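Local atomic coordinates of LPXTG-motif cell wall anchor domain protein (Mobiluncus mulieris, PDB entry 5U5O), a protein that probably mediates adhesion as a giant, cell-wall-anchored surface protein, of which this piece comprises two Ig-like domains that carry intramolecular covalent cross-links. Residues A[38-43]-A[93-98]. Residues are numbered along the deposited sequence; the frame is centred on the assembly and turned at random.
Sequences VEEGKT and KVYETE
Tyr95 OH donates a 2.6 Å hydrogen bond to Glu40 OE2, the one polar link between segments 38-43 and 93-98. The acceptor uses its anti lone pair, turned from OE1, and lies in the plane of the phenol at the ring edge; the carboxylate plane stands 85° to the ring, so the two groups meet crosswise instead of stacking. Glu40 reaches the hydroxyl with an extended chain, chi2 178°, which also lays CG 3.4 Å from Tyr95 OH. Lys93 NZ, 6.7 Å from Glu40 OE2, is too distant for a salt bridge but might slightly favour the charged carboxylate. Nearer the root of the ring, Val38 CG2 touches Tyr95 CD1 at 3.5 Å, an oblique apolar contact that is buried, whereas Glu40 is exposed. Glu40 itself sits in the type II turn from Glu39 to Lys42, closed by Lys42 N to Glu39 O at 3.2 Å, with Gly41 at a positive phi of 93°. Within the T-Q ester bond domain, the loop joins strands 26-36 and 43-52; strand 94-104 pairs antiparallel with 26-36, and Val72, after strand 64-71, touches both Val38 and Tyr95.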
loop_
_atom_site.group_PDB
_atom_site.type_symbol
_atom_site.label_atom_id
_atom_site.label_comp_id
_atom_site.label_asym_id
_atom_site.label_seq_id
_atom_site.Cartn_x
_atom_site.Cartn_y
_atom_site.Cartn_z
ATOM N N VAL A 38 -24.399 -24.239 -13.547
ATOM C CA VAL A 38 -25.663 -23.551 -13.476
ATOM C C VAL A 38 -26.493 -23.930 -14.686
ATOM O O VAL A 38 -25.988 -24.507 -15.651
ATOM C CB VAL A 38 -25.471 -22.008 -13.399
ATOM C CG1 VAL A 38 -25.035 -21.618 -12.003
ATOM C CG2 VAL A 38 -24.488 -21.467 -14.446
ATOM N N GLU A 39 -27.769 -23.581 -14.646
ATOM C CA GLU A 39 -28.716 -24.007 -15.667
ATOM C C GLU A 39 -28.961 -22.868 -16.672
ATOM O O GLU A 39 -29.426 -21.788 -16.301
ATOM C CB GLU A 39 -30.035 -24.425 -15.016
ATOM C CG GLU A 39 -31.063 -24.931 -16.006
ATOM C CD GLU A 39 -32.303 -25.510 -15.322
ATOM O OE1 GLU A 39 -32.172 -26.297 -14.350
ATOM O OE2 GLU A 39 -33.416 -25.185 -15.774
ATOM N N GLU A 40 -28.742 -23.170 -17.944
ATOM C CA GLU A 40 -29.067 -22.216 -19.016
ATOM C C GLU A 40 -30.558 -21.931 -18.993
ATOM O O GLU A 40 -31.382 -22.843 -18.851
ATOM C CB GLU A 40 -28.639 -22.755 -20.380
ATOM C CG GLU A 40 -27.129 -22.883 -20.532
ATOM C CD GLU A 40 -26.679 -23.455 -21.864
ATOM O OE1 GLU A 40 -27.474 -23.575 -22.814
ATOM O OE2 GLU A 40 -25.486 -23.793 -21.959
ATOM N N GLY A 41 -30.899 -20.651 -19.111
ATOM C CA GLY A 41 -32.269 -20.181 -19.075
ATOM C C GLY A 41 -32.786 -19.743 -17.723
ATOM O O GLY A 41 -33.846 -19.129 -17.644
ATOM N N LYS A 42 -32.095 -20.096 -16.641
ATOM C CA LYS A 42 -32.476 -19.614 -15.320
ATOM C C LYS A 42 -31.823 -18.263 -15.035
ATOM O O LYS A 42 -30.723 -17.986 -15.514
ATOM C CB LYS A 42 -32.119 -20.638 -14.232
ATOM C CG LYS A 42 -32.932 -21.943 -14.348
ATOM C CD LYS A 42 -33.068 -22.744 -13.056
ATOM C CE LYS A 42 -34.167 -22.208 -12.132
ATOM N NZ LYS A 42 -34.270 -22.961 -10.852
ATOM N N THR A 43 -32.485 -17.505 -14.170
ATOM C CA THR A 43 -32.033 -16.192 -13.752
ATOM C C THR A 43 -31.594 -16.235 -12.301
ATOM O O THR A 43 -32.401 -16.395 -11.409
ATOM C CB THR A 43 -33.112 -15.110 -13.941
ATOM O OG1 THR A 43 -33.469 -15.071 -15.321
ATOM C CG2 THR A 43 -32.584 -13.728 -13.494
ATOM N N LYS A 93 -19.202 -27.196 -16.275
ATOM C CA LYS A 93 -19.639 -26.195 -17.233
ATOM C C LYS A 93 -19.491 -24.846 -16.551
ATOM O O LYS A 93 -20.062 -24.582 -15.506
ATOM C CB LYS A 93 -21.072 -26.440 -17.690
ATOM C CG LYS A 93 -21.186 -27.723 -18.512
ATOM C CD LYS A 93 -22.619 -28.032 -18.918
ATOM C CE LYS A 93 -22.755 -29.422 -19.520
ATOM N NZ LYS A 93 -22.117 -29.533 -20.858
ATOM N N VAL A 94 -18.710 -23.954 -17.187
ATOM C CA VAL A 94 -18.357 -22.623 -16.631
ATOM C C VAL A 94 -18.955 -21.524 -17.492
ATOM O O VAL A 94 -18.811 -21.568 -18.696
ATOM C CB VAL A 94 -16.844 -22.434 -16.511
ATOM C CG1 VAL A 94 -16.527 -21.130 -15.787
ATOM C CG2 VAL A 94 -16.193 -23.607 -15.802
ATOM N N TYR A 95 -19.704 -20.657 -16.837
ATOM C CA TYR A 95 -20.291 -19.491 -17.482
ATOM C C TYR A 95 -19.750 -18.237 -16.812
ATOM O O TYR A 95 -19.781 -18.115 -15.592
ATOM C CB TYR A 95 -21.796 -19.524 -17.374
ATOM C CG TYR A 95 -22.398 -20.752 -18.010
ATOM C CD1 TYR A 95 -22.474 -21.961 -17.316
ATOM C CD2 TYR A 95 -22.876 -20.726 -19.319
ATOM C CE1 TYR A 95 -23.019 -23.088 -17.905
ATOM C CE2 TYR A 95 -23.434 -21.869 -19.901
ATOM C CZ TYR A 95 -23.496 -23.047 -19.184
ATOM O OH TYR A 95 -24.036 -24.161 -19.774
ATOM N N GLU A 96 -19.294 -17.267 -17.621
ATOM C CA GLU A 96 -18.584 -16.096 -17.102
ATOM C C GLU A 96 -19.378 -14.819 -17.292
ATOM O O GLU A 96 -19.985 -14.607 -18.332
ATOM C CB GLU A 96 -17.238 -15.993 -17.775
ATOM C CG GLU A 96 -16.332 -14.923 -17.180
ATOM C CD GLU A 96 -14.972 -14.909 -17.827
ATOM O OE1 GLU A 96 -14.084 -15.668 -17.399
ATOM O OE2 GLU A 96 -14.739 -14.061 -18.716
ATOM N N THR A 97 -19.387 -14.006 -16.244
ATOM C CA THR A 97 -19.889 -12.631 -16.344
ATOM C C THR A 97 -18.985 -11.772 -15.476
ATOM O O THR A 97 -17.939 -12.233 -15.026
ATOM C CB THR A 97 -21.369 -12.567 -15.931
ATOM O OG1 THR A 97 -21.868 -11.250 -16.196
ATOM C CG2 THR A 97 -21.590 -12.923 -14.478
ATOM N N GLU A 98 -19.318 -10.491 -15.318
ATOM C CA GLU A 98 -18.466 -9.623 -14.496
ATOM C C GLU A 98 -19.248 -8.541 -13.792
ATOM O O GLU A 98 -20.352 -8.189 -14.212
ATOM C CB GLU A 98 -17.361 -8.986 -15.332
ATOM C CG GLU A 98 -17.855 -8.078 -16.433
ATOM C CD GLU A 98 -16.723 -7.543 -17.279
ATOM O OE1 GLU A 98 -16.223 -8.290 -18.144
ATOM O OE2 GLU A 98 -16.333 -6.374 -17.080
#